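T-lymphoma invasion and metastasis-inducing protein 1 (Homo sapiens, PDB 4K2P) probably activates Rac-type GTPases, and binds phosphoinositides and protein partners such as Par-3 through regions that include its PH-CC-Ex domain. Local coordinates at residues F19-S30 / R227-A238; W70-A78 / I113-V124. The protein carries 5 engineered substitutions. All blocks are in the same frame, centred on the assembly; numbering follows the deposited sequence.

Interaction 1: F19-S30 / R227-A238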
loop_
_atom_site.group_PDB
_atom_site.type_symbol
_atom_site.label_atom_id
_atom_site.label_comp_id
_atom_site.label_asym_id
_atom_site.label_seq_id
_atom_site.Cartn_x
_atom_site.Cartn_y
_atom_site.Cartn_z
ATOM N N PHE A 19 -9.193 9.598 0.421
ATOM C CA PHE A 19 -9.156 9.210 -0.983
ATOM C C PHE A 19 -9.954 7.926 -1.266
ATOM O O PHE A 19 -10.863 7.927 -2.099
ATOM C CB PHE A 19 -7.702 9.050 -1.422
ATOM C CG PHE A 19 -7.538 8.792 -2.889
ATOM C CD1 PHE A 19 -8.210 9.566 -3.820
ATOM C CD2 PHE A 19 -6.690 7.796 -3.339
ATOM C CE1 PHE A 19 -8.062 9.333 -5.171
ATOM C CE2 PHE A 19 -6.534 7.563 -4.686
ATOM C CZ PHE A 19 -7.220 8.331 -5.605
ATOM N N LEU A 20 -9.597 6.840 -0.588
ATOM C CA LEU A 20 -10.347 5.584 -0.652
ATOM C C LEU A 20 -10.729 5.186 0.769
ATOM O O LEU A 20 -10.025 5.526 1.718
ATOM C CB LEU A 20 -9.529 4.480 -1.320
ATOM C CG LEU A 20 -9.060 4.798 -2.736
ATOM C CD1 LEU A 20 -8.043 3.795 -3.227
ATOM C CD2 LEU A 20 -10.260 4.852 -3.686
ATOM N N VAL A 21 -11.844 4.471 0.905
ATOM C CA VAL A 21 -12.394 4.102 2.204
ATOM C C VAL A 21 -12.838 2.643 2.200
ATOM O O VAL A 21 -13.547 2.203 1.287
ATOM C CB VAL A 21 -13.602 4.979 2.591
ATOM C CG1 VAL A 21 -14.187 4.523 3.919
ATOM C CG2 VAL A 21 -13.195 6.431 2.699
ATOM N N HIS A 22 -12.424 1.892 3.218
ATOM C CA HIS A 22 -12.811 0.492 3.329
ATOM C C HIS A 22 -14.172 0.391 4.013
ATOM O O HIS A 22 -14.460 1.082 4.986
ATOM C CB HIS A 22 -11.738 -0.325 4.073
ATOM C CG HIS A 22 -11.765 -0.189 5.566
ATOM N ND1 HIS A 22 -11.777 1.029 6.210
ATOM C CD2 HIS A 22 -11.744 -1.128 6.543
ATOM C CE1 HIS A 22 -11.782 0.835 7.518
ATOM N NE2 HIS A 22 -11.760 -0.466 7.745
ATOM N N LYS A 23 -15.007 -0.470 3.445
ATOM C CA LYS A 23 -16.382 -0.693 3.864
ATOM C C LYS A 23 -16.582 -2.182 4.121
ATOM O O LYS A 23 -15.741 -2.998 3.743
ATOM C CB LYS A 23 -17.362 -0.198 2.792
ATOM C CG LYS A 23 -17.248 1.275 2.453
ATOM C CD LYS A 23 -17.695 2.131 3.623
ATOM C CE LYS A 23 -17.880 3.579 3.218
ATOM N NZ LYS A 23 -19.146 3.785 2.463
ATOM N N LYS A 24 -17.678 -2.537 4.779
ATOM C CA LYS A 24 -17.967 -3.941 5.056
ATOM C C LYS A 24 -17.956 -4.831 3.819
ATOM O O LYS A 24 -18.033 -4.368 2.681
ATOM C CB LYS A 24 -19.329 -4.101 5.735
ATOM C CG LYS A 24 -19.475 -3.487 7.114
ATOM C CD LYS A 24 -20.883 -3.771 7.627
ATOM C CE LYS A 24 -21.089 -3.365 9.072
ATOM N NZ LYS A 24 -22.527 -3.471 9.453
ATOM N N ASN A 25 -17.860 -6.124 4.088
ATOM C CA ASN A 25 -17.817 -7.157 3.069
ATOM C C ASN A 25 -16.638 -7.026 2.110
ATOM O O ASN A 25 -16.739 -7.414 0.946
ATOM C CB ASN A 25 -19.128 -7.167 2.284
ATOM C CG ASN A 25 -19.509 -8.559 1.807
ATOM O OD1 ASN A 25 -19.269 -9.552 2.497
ATOM N ND2 ASN A 25 -20.102 -8.638 0.622
ATOM N N LYS A 26 -15.546 -6.440 2.590
ATOM C CA LYS A 26 -14.285 -6.390 1.845
ATOM C C LYS A 26 -14.330 -5.428 0.658
ATOM O O LYS A 26 -13.606 -5.623 -0.319
ATOM C CB LYS A 26 -13.894 -7.791 1.357
ATOM C CG LYS A 26 -13.890 -8.860 2.440
ATOM C CD LYS A 26 -13.620 -10.239 1.850
ATOM C CE LYS A 26 -13.667 -11.334 2.916
ATOM N NZ LYS A 26 -12.557 -11.219 3.907
ATOM N N LYS A 27 -15.147 -4.379 0.756
ATOM C CA LYS A 27 -15.306 -3.424 -0.340
ATOM C C LYS A 27 -14.454 -2.182 -0.154
ATOM O O LYS A 27 -14.208 -1.766 0.956
ATOM C CB LYS A 27 -16.764 -2.977 -0.465
ATOM C CG LYS A 27 -17.757 -4.048 -0.870
ATOM C CD LYS A 27 -19.073 -3.416 -1.331
ATOM C CE LYS A 27 -19.733 -2.534 -0.260
ATOM N NZ LYS A 27 -20.350 -3.317 0.851
ATOM N N VAL A 28 -13.925 -1.654 -1.248
ATOM C CA VAL A 28 -13.309 -0.339 -1.248
ATOM C C VAL A 28 -14.235 0.602 -2.010
ATOM O O VAL A 28 -14.816 0.202 -3.017
ATOM C CB VAL A 28 -11.917 -0.346 -1.894
ATOM C CG1 VAL A 28 -11.323 1.045 -1.863
ATOM C CG2 VAL A 28 -11.003 -1.319 -1.163
ATOM N N GLU A 29 -14.388 1.829 -1.525
ATOM C CA GLU A 29 -15.163 2.855 -2.224
ATOM C C GLU A 29 -14.379 4.156 -2.259
ATOM O O GLU A 29 -13.521 4.397 -1.414
ATOM C CB GLU A 29 -16.513 3.088 -1.554
ATOM C CG GLU A 29 -17.495 1.943 -1.736
ATOM C CD GLU A 29 -18.818 2.219 -1.060
ATOM O OE1 GLU A 29 -18.970 3.325 -0.497
ATOM O OE2 GLU A 29 -19.697 1.332 -1.081
ATOM N N SER A 30 -14.672 5.000 -3.238
ATOM C CA SER A 30 -14.087 6.328 -3.272
ATOM C C SER A 30 -14.663 7.193 -2.166
ATOM O O SER A 30 -15.828 7.053 -1.803
ATOM C CB SER A 30 -14.327 6.993 -4.626
ATOM O OG SER A 30 -13.391 6.526 -5.576
ATOM N N ARG A 227 -14.430 0.847 -11.296
ATOM C CA ARG A 227 -15.543 1.303 -10.477
ATOM C C ARG A 227 -15.095 2.454 -9.574
ATOM O O ARG A 227 -15.838 3.405 -9.356
ATOM C CB ARG A 227 -16.098 0.138 -9.655
ATOM C CG ARG A 227 -17.145 0.521 -8.623
ATOM C CD ARG A 227 -17.609 -0.701 -7.836
ATOM N NE ARG A 227 -16.483 -1.383 -7.202
ATOM C CZ ARG A 227 -15.809 -0.907 -6.160
ATOM N NH1 ARG A 227 -16.137 0.273 -5.637
ATOM N NH2 ARG A 227 -14.797 -1.601 -5.652
ATOM N N LEU A 228 -13.873 2.362 -9.057
ATOM C CA LEU A 228 -13.324 3.388 -8.179
ATOM C C LEU A 228 -12.950 4.675 -8.911
ATOM O O LEU A 228 -12.856 5.734 -8.291
ATOM C CB LEU A 228 -12.081 2.861 -7.464
ATOM C CG LEU A 228 -12.270 1.815 -6.380
ATOM C CD1 LEU A 228 -10.912 1.334 -5.924
ATOM C CD2 LEU A 228 -13.066 2.389 -5.226
ATOM N N GLY A 229 -12.732 4.588 -10.218
ATOM C CA GLY A 229 -12.335 5.754 -10.984
ATOM C C GLY A 229 -10.844 6.030 -10.916
ATOM O O GLY A 229 -10.410 7.149 -11.183
ATOM N N ILE A 230 -10.058 5.031 -10.527
ATOM C CA ILE A 230 -8.616 5.215 -10.403
ATOM C C ILE A 230 -7.864 3.894 -10.621
ATOM O O ILE A 230 -8.169 2.890 -9.998
ATOM C CB ILE A 230 -8.259 5.828 -9.008
ATOM C CG1 ILE A 230 -6.746 5.944 -8.808
ATOM C CG2 ILE A 230 -8.908 5.040 -7.874
ATOM C CD1 ILE A 230 -6.076 6.877 -9.785
ATOM N N PHE A 231 -6.904 3.920 -11.542
ATOM C CA PHE A 231 -5.985 2.816 -11.794
ATOM C C PHE A 231 -4.601 3.256 -11.379
ATOM O O PHE A 231 -3.936 3.999 -12.097
ATOM C CB PHE A 231 -5.959 2.414 -13.272
ATOM C CG PHE A 231 -7.250 1.855 -13.780
ATOM C CD1 PHE A 231 -8.305 2.691 -14.107
ATOM C CD2 PHE A 231 -7.404 0.489 -13.949
ATOM C CE1 PHE A 231 -9.495 2.171 -14.589
ATOM C CE2 PHE A 231 -8.591 -0.037 -14.430
ATOM C CZ PHE A 231 -9.638 0.801 -14.744
ATOM N N SER A 232 -4.161 2.775 -10.227
ATOM C CA SER A 232 -2.872 3.158 -9.684
ATOM C C SER A 232 -2.418 2.102 -8.693
ATOM O O SER A 232 -3.194 1.243 -8.288
ATOM C CB SER A 232 -2.964 4.510 -8.991
ATOM O OG SER A 232 -3.733 4.370 -7.804
ATOM N N VAL A 233 -1.152 2.162 -8.314
ATOM C CA VAL A 233 -0.630 1.295 -7.275
ATOM C C VAL A 233 -1.459 1.455 -6.010
ATOM O O VAL A 233 -1.705 0.486 -5.317
ATOM C CB VAL A 233 0.850 1.599 -6.985
ATOM C CG1 VAL A 233 1.341 0.826 -5.760
ATOM C CG2 VAL A 233 1.688 1.238 -8.200
ATOM N N SER A 234 -1.905 2.673 -5.720
ATOM C CA SER A 234 -2.635 2.934 -4.480
ATOM C C SER A 234 -4.007 2.261 -4.435
ATOM O O SER A 234 -4.409 1.751 -3.390
ATOM C CB SER A 234 -2.799 4.439 -4.265
ATOM O OG SER A 234 -1.539 5.051 -4.073
ATOM N N SER A 235 -4.740 2.279 -5.545
ATOM C CA SER A 235 -6.053 1.646 -5.583
ATOM C C SER A 235 -5.922 0.119 -5.652
ATOM O O SER A 235 -6.737 -0.609 -5.098
ATOM C CB SER A 235 -6.865 2.174 -6.767
ATOM O OG SER A 235 -6.247 1.847 -7.996
ATOM N N PHE A 236 -4.885 -0.345 -6.338
ATOM C CA PHE A 236 -4.575 -1.765 -6.442
ATOM C C PHE A 236 -4.314 -2.288 -5.038
ATOM O O PHE A 236 -4.887 -3.288 -4.616
ATOM C CB PHE A 236 -3.356 -1.958 -7.355
ATOM C CG PHE A 236 -3.035 -3.390 -7.694
ATOM C CD1 PHE A 236 -3.861 -4.439 -7.315
ATOM C CD2 PHE A 236 -1.889 -3.681 -8.410
ATOM C CE1 PHE A 236 -3.543 -5.749 -7.643
ATOM C CE2 PHE A 236 -1.572 -4.989 -8.745
ATOM C CZ PHE A 236 -2.397 -6.022 -8.356
ATOM N N HIS A 237 -3.474 -1.566 -4.302
ATOM C CA HIS A 237 -3.128 -1.941 -2.942
ATOM C C HIS A 237 -4.358 -1.927 -2.064
ATOM O O HIS A 237 -4.550 -2.835 -1.279
ATOM C CB HIS A 237 -2.070 -1.020 -2.340
ATOM C CG HIS A 237 -1.645 -1.440 -0.969
ATOM N ND1 HIS A 237 -1.265 -0.550 0.011
ATOM C CD2 HIS A 237 -1.561 -2.669 -0.408
ATOM C CE1 HIS A 237 -0.958 -1.209 1.112
ATOM N NE2 HIS A 237 -1.133 -2.497 0.884
ATOM N N ALA A 238 -5.189 -0.893 -2.185
ATOM C CA ALA A 238 -6.371 -0.781 -1.334
ATOM C C ALA A 238 -7.299 -1.982 -1.537
ATOM O O ALA A 238 -7.850 -2.519 -0.579
ATOM C CB ALA A 238 -7.117 0.519 -1.611
#
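Leu20 and Val28, on the two arms of a beta hairpin, meet Leu228 and Ala238 in the tightly packed part of this contact. Leu20 divides its methyls: CD1 lies 3.8 Å from Ala238 CB and equally close to Ser235 CA, whereas CD2 reaches Leu228 CD2 at 4.0 Å, the two leucine side chains crossing at about a right angle. Val28 is split in the same way. With CG1 anti to the backbone N (chi1 -180°), that methyl faces Leu228 and touches both its methyls, while CG2 is left to face Ala238 O at 3.4 Å. Cutting Val28 back to an alanine here would probably open a gap between Leu228 and Ala238, leaving the end of Leu228 freer to turn. Beside this cluster the edge of the Phe19 ring meets Ile230, with CZ 4.0 Å from CG1.

The solvent side is looser and polar. The Arg227 chain, extended as far as CD, turns at chi3 (56°), which swings its guanidinium toward the strand, where NH1 donates to Val28 O at 2.9 Å, in the carbonyl plane; NH2 adds a weak bond to the same oxygen. Ser30 OG gives a weak bond to Leu228 O. Glu29 OE1 forms its salt bridge with Lys23 NZ across the hairpin.

Between the two helices a Schellman motif at Gly229 ends one, and Ser232 OG caps the next at Ser235 N. That second helix, 233-238, runs almost parallel (4°) to strand 19-23. On that strand's other flank, Phe19 and Leu20 form a classic beta bulge opposite Ala98 of strand 98-102. On the helix face turned from the hairpin, Phe236 packs on Met190 of helix 168-203.

Interaction 2: W70-A78 / I113-V124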
loop_
_atom_site.group_PDB
_atom_site.type_symbol
_atom_site.label_atom_id
_atom_site.label_comp_id
_atom_site.label_asym_id
_atom_site.label_seq_id
_atom_site.Cartn_x
_atom_site.Cartn_y
_atom_site.Cartn_z
ATOM N N TRP A 70 -3.311 4.617 11.498
ATOM C CA TRP A 70 -2.351 3.535 11.668
ATOM C C TRP A 70 -1.769 3.144 10.318
ATOM O O TRP A 70 -2.515 2.798 9.413
ATOM C CB TRP A 70 -3.046 2.349 12.327
ATOM C CG TRP A 70 -2.163 1.195 12.678
ATOM C CD1 TRP A 70 -0.997 1.226 13.390
ATOM C CD2 TRP A 70 -2.395 -0.177 12.346
ATOM N NE1 TRP A 70 -0.489 -0.045 13.513
ATOM C CE2 TRP A 70 -1.330 -0.923 12.882
ATOM C CE3 TRP A 70 -3.405 -0.846 11.642
ATOM C CZ2 TRP A 70 -1.238 -2.305 12.734
ATOM C CZ3 TRP A 70 -3.312 -2.215 11.495
ATOM C CH2 TRP A 70 -2.239 -2.932 12.041
ATOM N N VAL A 71 -0.448 3.184 10.180
ATOM C CA VAL A 71 0.173 3.039 8.865
ATOM C C VAL A 71 1.134 1.860 8.768
ATOM O O VAL A 71 1.930 1.802 7.832
ATOM C CB VAL A 71 0.944 4.325 8.462
ATOM C CG1 VAL A 71 0.006 5.521 8.481
ATOM C CG2 VAL A 71 2.129 4.570 9.365
ATOM N N GLU A 72 1.051 0.916 9.704
ATOM C CA GLU A 72 1.822 -0.322 9.585
ATOM C C GLU A 72 1.460 -0.988 8.266
ATOM O O GLU A 72 0.298 -1.003 7.883
ATOM C CB GLU A 72 1.548 -1.289 10.749
ATOM C CG GLU A 72 2.547 -1.194 11.895
ATOM C CD GLU A 72 2.332 -2.236 12.995
ATOM O OE1 GLU A 72 1.957 -3.389 12.694
ATOM O OE2 GLU A 72 2.543 -1.890 14.176
ATOM N N ASN A 73 2.465 -1.484 7.557
ATOM C CA ASN A 73 2.271 -2.239 6.316
ATOM C C ASN A 73 1.560 -1.423 5.234
ATOM O O ASN A 73 0.782 -1.952 4.446
ATOM C CB ASN A 73 1.509 -3.543 6.595
ATOM C CG ASN A 73 2.315 -4.515 7.438
ATOM O OD1 ASN A 73 3.494 -4.753 7.178
ATOM N ND2 ASN A 73 1.683 -5.083 8.451
ATOM N N SER A 74 1.865 -0.130 5.191
ATOM C CA SER A 74 1.336 0.771 4.178
ATOM C C SER A 74 2.252 0.875 2.958
ATOM O O SER A 74 3.391 0.413 2.973
ATOM C CB SER A 74 1.130 2.165 4.766
ATOM O OG SER A 74 0.092 2.163 5.720
ATOM N N ILE A 75 1.730 1.475 1.897
ATOM C CA ILE A 75 2.537 1.896 0.766
ATOM C C ILE A 75 2.294 3.385 0.562
ATOM O O ILE A 75 1.179 3.862 0.692
ATOM C CB ILE A 75 2.184 1.123 -0.529
ATOM C CG1 ILE A 75 2.570 -0.353 -0.404
ATOM C CG2 ILE A 75 2.902 1.730 -1.734
ATOM C CD1 ILE A 75 2.008 -1.246 -1.525
ATOM N N VAL A 76 3.342 4.112 0.209
ATOM C CA VAL A 76 3.225 5.516 -0.114
ATOM C C VAL A 76 3.786 5.666 -1.521
ATOM O O VAL A 76 4.824 5.088 -1.842
ATOM C CB VAL A 76 3.974 6.431 0.878
ATOM C CG1 VAL A 76 3.592 7.883 0.643
ATOM C CG2 VAL A 76 3.667 6.041 2.316
ATOM N N GLN A 77 3.078 6.427 -2.350
ATOM C CA GLN A 77 3.457 6.675 -3.741
ATOM C C GLN A 77 3.300 8.151 -4.077
ATOM O O GLN A 77 2.285 8.751 -3.757
ATOM C CB GLN A 77 2.589 5.861 -4.708
ATOM C CG GLN A 77 2.754 4.356 -4.620
ATOM C CD GLN A 77 4.013 3.877 -5.301
ATOM O OE1 GLN A 77 4.049 3.703 -6.521
ATOM N NE2 GLN A 77 5.051 3.645 -4.517
ATOM N N ALA A 78 4.290 8.729 -4.738
ATOM C CA ALA A 78 4.119 10.026 -5.374
ATOM C C ALA A 78 2.989 9.946 -6.385
ATOM O O ALA A 78 2.763 8.899 -6.987
ATOM C CB ALA A 78 5.399 10.463 -6.055
ATOM N N ILE A 113 8.027 10.117 2.133
ATOM C CA ILE A 113 7.948 8.737 1.675
ATOM C C ILE A 113 8.997 7.910 2.409
ATOM O O ILE A 113 8.722 6.806 2.867
ATOM C CB ILE A 113 8.143 8.628 0.145
ATOM C CG1 ILE A 113 6.912 9.199 -0.566
ATOM C CG2 ILE A 113 8.343 7.168 -0.270
ATOM C CD1 ILE A 113 6.981 9.178 -2.068
ATOM N N THR A 114 10.186 8.477 2.558
ATOM C CA THR A 114 11.291 7.795 3.206
ATOM C C THR A 114 10.975 7.538 4.671
ATOM O O THR A 114 11.210 6.443 5.166
ATOM C CB THR A 114 12.581 8.606 3.079
ATOM O OG1 THR A 114 13.007 8.581 1.716
ATOM C CG2 THR A 114 13.698 8.032 3.942
ATOM N N ALA A 115 10.408 8.528 5.350
ATOM C CA ALA A 115 10.146 8.418 6.782
ATOM C C ALA A 115 9.055 7.387 7.065
ATOM O O ALA A 115 9.168 6.598 8.003
ATOM C CB ALA A 115 9.755 9.766 7.358
ATOM N N ILE A 116 8.003 7.380 6.253
ATOM C CA ILE A 116 6.884 6.482 6.514
ATOM C C ILE A 116 7.292 5.041 6.220
ATOM O O ILE A 116 6.965 4.140 6.985
ATOM C CB ILE A 116 5.645 6.862 5.704
ATOM C CG1 ILE A 116 5.117 8.217 6.178
ATOM C CG2 ILE A 116 4.546 5.813 5.875
ATOM C CD1 ILE A 116 4.141 8.875 5.229
ATOM N N HIS A 117 8.028 4.835 5.133
ATOM C CA HIS A 117 8.475 3.503 4.748
ATOM C C HIS A 117 9.485 2.969 5.752
ATOM O O HIS A 117 9.525 1.776 6.024
ATOM C CB HIS A 117 9.088 3.521 3.346
ATOM C CG HIS A 117 8.071 3.526 2.256
ATOM N ND1 HIS A 117 8.385 3.756 0.937
ATOM C CD2 HIS A 117 6.735 3.331 2.298
ATOM C CE1 HIS A 117 7.285 3.707 0.211
ATOM N NE2 HIS A 117 6.270 3.440 1.013
ATOM N N SER A 118 10.290 3.864 6.314
ATOM C CA SER A 118 11.266 3.482 7.328
ATOM C C SER A 118 10.557 2.991 8.571
ATOM O O SER A 118 10.977 2.027 9.194
ATOM C CB SER A 118 12.185 4.651 7.676
ATOM O OG SER A 118 13.126 4.871 6.643
ATOM N N ALA A 119 9.489 3.687 8.937
ATOM C CA ALA A 119 8.687 3.312 10.084
ATOM C C ALA A 119 8.061 1.942 9.849
ATOM O O ALA A 119 8.010 1.120 10.752
ATOM C CB ALA A 119 7.610 4.352 10.347
ATOM N N CYS A 120 7.566 1.719 8.637
ATOM C CA CYS A 120 6.950 0.446 8.286
ATOM C C CYS A 120 7.976 -0.672 8.333
ATOM O O CYS A 120 7.681 -1.784 8.756
ATOM C CB CYS A 120 6.310 0.518 6.902
ATOM S SG CYS A 120 4.808 1.510 6.870
ATOM N N ALA A 121 9.193 -0.361 7.915
ATOM C CA ALA A 121 10.252 -1.345 7.863
ATOM C C ALA A 121 10.608 -1.775 9.287
ATOM O O ALA A 121 10.815 -2.962 9.553
ATOM C CB ALA A 121 11.462 -0.783 7.143
ATOM N N THR A 122 10.664 -0.799 10.192
ATOM C CA THR A 122 10.941 -1.048 11.600
ATOM C C THR A 122 9.828 -1.876 12.222
ATOM O O THR A 122 10.089 -2.732 13.058
ATOM C CB THR A 122 11.095 0.275 12.408
ATOM O OG1 THR A 122 12.198 1.034 11.899
ATOM C CG2 THR A 122 11.341 -0.012 13.883
ATOM N N ALA A 123 8.589 -1.626 11.815
ATOM C CA ALA A 123 7.463 -2.372 12.356
ATOM C C ALA A 123 7.547 -3.847 11.944
ATOM O O ALA A 123 7.228 -4.738 12.731
ATOM C CB ALA A 123 6.150 -1.761 11.900
ATOM N N VAL A 124 7.974 -4.098 10.709
ATOM C CA VAL A 124 8.147 -5.460 10.220
ATOM C C VAL A 124 9.221 -6.166 11.039
ATOM O O VAL A 124 9.071 -7.332 11.404
ATOM C CB VAL A 124 8.528 -5.479 8.722
ATOM C CG1 VAL A 124 8.914 -6.880 8.264
ATOM C CG2 VAL A 124 7.377 -4.961 7.880
HETATM O O HOH W 1 4.945 -2.349 8.635
#
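Val76 fits against three residues of the helix, and with Ile113 and Cys120 it has the most surface buried here. Its chi1 of -169° spreads the two methyls: CG1 meets Ile113 CG1 at 3.8 Å, while CG2 lies 3.7 Å from Ile116 CG2, the valine and Ile116 side chains crossing at about a right angle. Ile113 reaches on with CD1 to the backbone at Ala78.

The valine backbone is engaged too: Val76 N donates to His117 NE2 at 3.1 Å, 18° out of the ring plane. Since NE2 accepts, the proton probably sits on ND1, which is hydrogen-bonded to Ser201 OG, so both ring nitrogens are satisfied.

Cys120 packs under the turn before the strand, type II from Val71 to Ser74, with SG 3.0 Å from Val71 O; that oxygen accepts a hydrogen bond from Ser74 OG. A water links Asn73 N to Cys120 O, and Glu72 CG lies over Ala123 CB at 3.6 Å.

Helix 106-128, the C-terminal helix of the PH domain, closes one end of the beta-sandwich, as in other PH domains. Strand 75-78 pairs with strand 88-92, whose Phe89 touches Val76, and helix 168-203 covers the junction through Tyr198, bonded to Ser74 O.

In the fold
Although their centres lie 19 Å apart, the two contacts meet through helix 233-241. His237 ND1 is 3.7 Å from Ile75 CD1, and Val233 CG2 is 3.8 Å from Gln77 OE1, so the helix that packs on hairpin 19-30 also leans on the strand of interaction 2. His237 adds a hydrogen bond to Ser92 OG, and Ser92 is itself a backbone partner of Ile75. The roles differ: interaction 2 closes the PH fold with its own helix, whereas interaction 1 fastens the CC-Ex region onto the PH sheet. A bound calcium ion lies about 13 Å from the side chain of Val124, well away from interaction 2.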